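Local coordinates for protein beta-lactamase (Klebsiella pneumoniae, PDB 6HUH) that probably hydrolyses the ring of beta-lactam antibiotics to a substituted beta-amino acid, as a class D serine beta-lactamase conferring antibiotic resistance, at residues Q107-T110 against E111-A115. Residues are numbered along the deposited sequence; the frame is centred on the assembly and turned at random.
Sequences QRLT and EWLGA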
ATOM      1  N   GLN A 107     -10.810   5.815  15.533  1.00 32.37           N
ATOM      2  CA  GLN A 107     -11.885   5.777  16.540  1.00 32.10           C
ATOM      3  C   GLN A 107     -12.167   4.336  16.939  1.00 36.07           C
ATOM      4  O   GLN A 107     -12.401   4.076  18.116  1.00 37.55           O
ATOM      5  CB  GLN A 107     -13.171   6.439  16.028  1.00 34.02           C
ATOM      6  CG  GLN A 107     -12.967   7.826  15.429  1.00 40.42           C
ATOM      7  CD  GLN A 107     -14.259   8.559  15.168  1.00 56.28           C
ATOM      8  OE1 GLN A 107     -15.230   8.013  14.629  1.00 55.02           O
ATOM      9  NE2 GLN A 107     -14.282   9.835  15.515  1.00 45.13           N
ATOM     10  N   ARG A 108     -12.101   3.394  15.978  1.00 31.95           N
ATOM     11  CA  ARG A 108     -12.282   1.953  16.224  1.00 32.75           C
ATOM     12  C   ARG A 108     -11.223   1.458  17.194  1.00 36.52           C
ATOM     13  O   ARG A 108     -11.540   0.684  18.098  1.00 36.99           O
ATOM     14  CB  ARG A 108     -12.153   1.146  14.928  1.00 34.07           C
ATOM     15  CG  ARG A 108     -13.252   1.383  13.926  1.00 44.61           C
ATOM     16  CD  ARG A 108     -14.506   0.586  14.198  1.00 43.88           C
ATOM     17  NE  ARG A 108     -15.138   0.256  12.928  1.00 48.86           N
ATOM     18  CZ  ARG A 108     -16.017   1.025  12.300  1.00 61.71           C
ATOM     19  NH1 ARG A 108     -16.419   2.168  12.843  1.00 45.83           N
ATOM     20  NH2 ARG A 108     -16.516   0.649  11.131  1.00 48.85           N
ATOM     21  N   LEU A 109      -9.968   1.918  17.002  1.00 31.81           N
ATOM     22  CA  LEU A 109      -8.842   1.606  17.865  1.00 31.70           C
ATOM     23  C   LEU A 109      -9.031   2.208  19.250  1.00 36.77           C
ATOM     24  O   LEU A 109      -8.891   1.468  20.226  1.00 38.51           O
ATOM     25  CB  LEU A 109      -7.500   2.048  17.229  1.00 31.17           C
ATOM     26  CG  LEU A 109      -6.272   2.272  18.141  1.00 35.71           C
ATOM     27  CD1 LEU A 109      -5.888   1.021  18.919  1.00 36.80           C
ATOM     28  CD2 LEU A 109      -5.091   2.663  17.334  1.00 37.00           C
ATOM     29  N   THR A 110      -9.338   3.523  19.352  1.00 32.40           N
ATOM     30  CA  THR A 110      -9.486   4.201  20.655  1.00 32.46           C
ATOM     31  C   THR A 110     -10.648   3.640  21.482  1.00 35.90           C
ATOM     32  O   THR A 110     -10.454   3.414  22.675  1.00 34.81           O
ATOM     33  CB  THR A 110      -9.551   5.728  20.526  1.00 38.56           C
ATOM     34  OG1 THR A 110     -10.701   6.126  19.772  1.00 36.95           O
ATOM     35  CG2 THR A 110      -8.272   6.331  19.943  1.00 34.26           C
ATOM     36  N   GLU A 111     -11.821   3.358  20.844  1.00 33.97           N
ATOM     37  CA  GLU A 111     -13.006   2.771  21.513  1.00 36.43           C
ATOM     38  C   GLU A 111     -12.673   1.407  22.140  1.00 39.98           C
ATOM     39  O   GLU A 111     -13.199   1.068  23.202  1.00 40.24           O
ATOM     40  CB  GLU A 111     -14.175   2.600  20.532  1.00 38.85           C
ATOM     41  CG  GLU A 111     -14.996   3.862  20.315  1.00 53.47           C
ATOM     42  CD  GLU A 111     -16.072   3.764  19.245  1.00 74.47           C
ATOM     43  OE1 GLU A 111     -16.275   4.763  18.515  1.00 58.44           O
ATOM     44  OE2 GLU A 111     -16.719   2.696  19.143  1.00 70.93           O
ATOM     45  N   TRP A 112     -11.785   0.647  21.468  1.00 34.83           N
ATOM     46  CA  TRP A 112     -11.266  -0.647  21.884  1.00 34.80           C
ATOM     47  C   TRP A 112     -10.249  -0.515  23.034  1.00 42.24           C
ATOM     48  O   TRP A 112     -10.181  -1.409  23.877  1.00 43.29           O
ATOM     49  CB  TRP A 112     -10.624  -1.353  20.681  1.00 31.92           C
ATOM     50  CG  TRP A 112     -10.064  -2.706  21.002  1.00 32.69           C
ATOM     51  CD1 TRP A 112     -10.710  -3.900  20.910  1.00 36.17           C
ATOM     52  CD2 TRP A 112      -8.744  -2.996  21.479  1.00 31.96           C
ATOM     53  NE1 TRP A 112      -9.880  -4.917  21.309  1.00 35.79           N
ATOM     54  CE2 TRP A 112      -8.664  -4.392  21.661  1.00 36.65           C
ATOM     55  CE3 TRP A 112      -7.616  -2.212  21.764  1.00 31.98           C
ATOM     56  CZ2 TRP A 112      -7.503  -5.020  22.132  1.00 35.99           C
ATOM     57  CZ3 TRP A 112      -6.468  -2.832  22.227  1.00 33.46           C
ATOM     58  CH2 TRP A 112      -6.419  -4.217  22.410  1.00 35.09           C
ATOM     59  N   LEU A 113      -9.411   0.545  23.030  1.00 40.30           N
ATOM     60  CA  LEU A 113      -8.393   0.754  24.071  1.00 40.97           C
ATOM     61  C   LEU A 113      -9.014   1.151  25.398  1.00 46.93           C
ATOM     62  O   LEU A 113      -8.605   0.652  26.458  1.00 47.47           O
ATOM     63  CB  LEU A 113      -7.411   1.854  23.660  1.00 40.00           C
ATOM     64  CG  LEU A 113      -6.140   1.450  22.945  1.00 44.37           C
ATOM     65  CD1 LEU A 113      -5.485   2.672  22.367  1.00 44.64           C
ATOM     66  CD2 LEU A 113      -5.153   0.786  23.886  1.00 46.98           C
ATOM     67  N   GLY A 114      -9.972   2.073  25.312  1.00 43.30           N
ATOM     68  CA  GLY A 114     -10.630   2.666  26.459  1.00 44.13           C
ATOM     69  C   GLY A 114      -9.937   3.967  26.763  1.00 46.56           C
ATOM     70  O   GLY A 114      -8.756   4.128  26.438  1.00 45.28           O
ATOM     71  N   ALA A 115     -10.666   4.909  27.372  1.00 43.70           N
ATOM     72  CA  ALA A 115     -10.145   6.237  27.689  1.00 42.43           C
ATOM     73  C   ALA A 115      -8.988   6.210  28.689  1.00 46.47           C
ATOM     74  O   ALA A 115      -8.102   7.055  28.597  1.00 45.56           O
ATOM     75  CB  ALA A 115     -11.265   7.125  28.179  1.00 44.29           C
TER
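Leu-109 lies alongside Leu-113, one turn further along helix 103-113, the two side chains pointing the same way and meeting methyl to methyl, CD1 of Leu-109 to CD1 of Leu-113, at 3.8 Å. Leucine suits both places: Leu-109 rests on Phe-66, while Leu-113 reaches Met-60 of helix 56-64 and Tyr-121 of helix 115-124. The neighbouring Trp-112 has CG anti to its own N (chi1 -180°), which carries the indole, broad enough to meet the ring of Phe-66, away from residues 107-110. On another side of the helix, Glu-111 runs its CB and CG past the carbonyl oxygen of Gln-107 and continues extended; a charged residue suits this exposed face. This is the last turn of an alpha-helix in the helical part of the penicillin-binding transpeptidase fold. Glu-111 N bonds to Gln-107 O at 2.9 Å, nearly straight, and Gly-114 N to Thr-110 O at 3.0 Å. Gly-114 then leaves the helix at positive phi (96°), readily adopted by glycine, and stands at the N-cap position of helix 115-124. Thr-110, small enough for its buried place, has OG1 hydrogen-bonded to Leu-142 O, and the amide of Gln-107 donates through NE2 to Thr-143 O, tying helix 103-113 to helix 141-144.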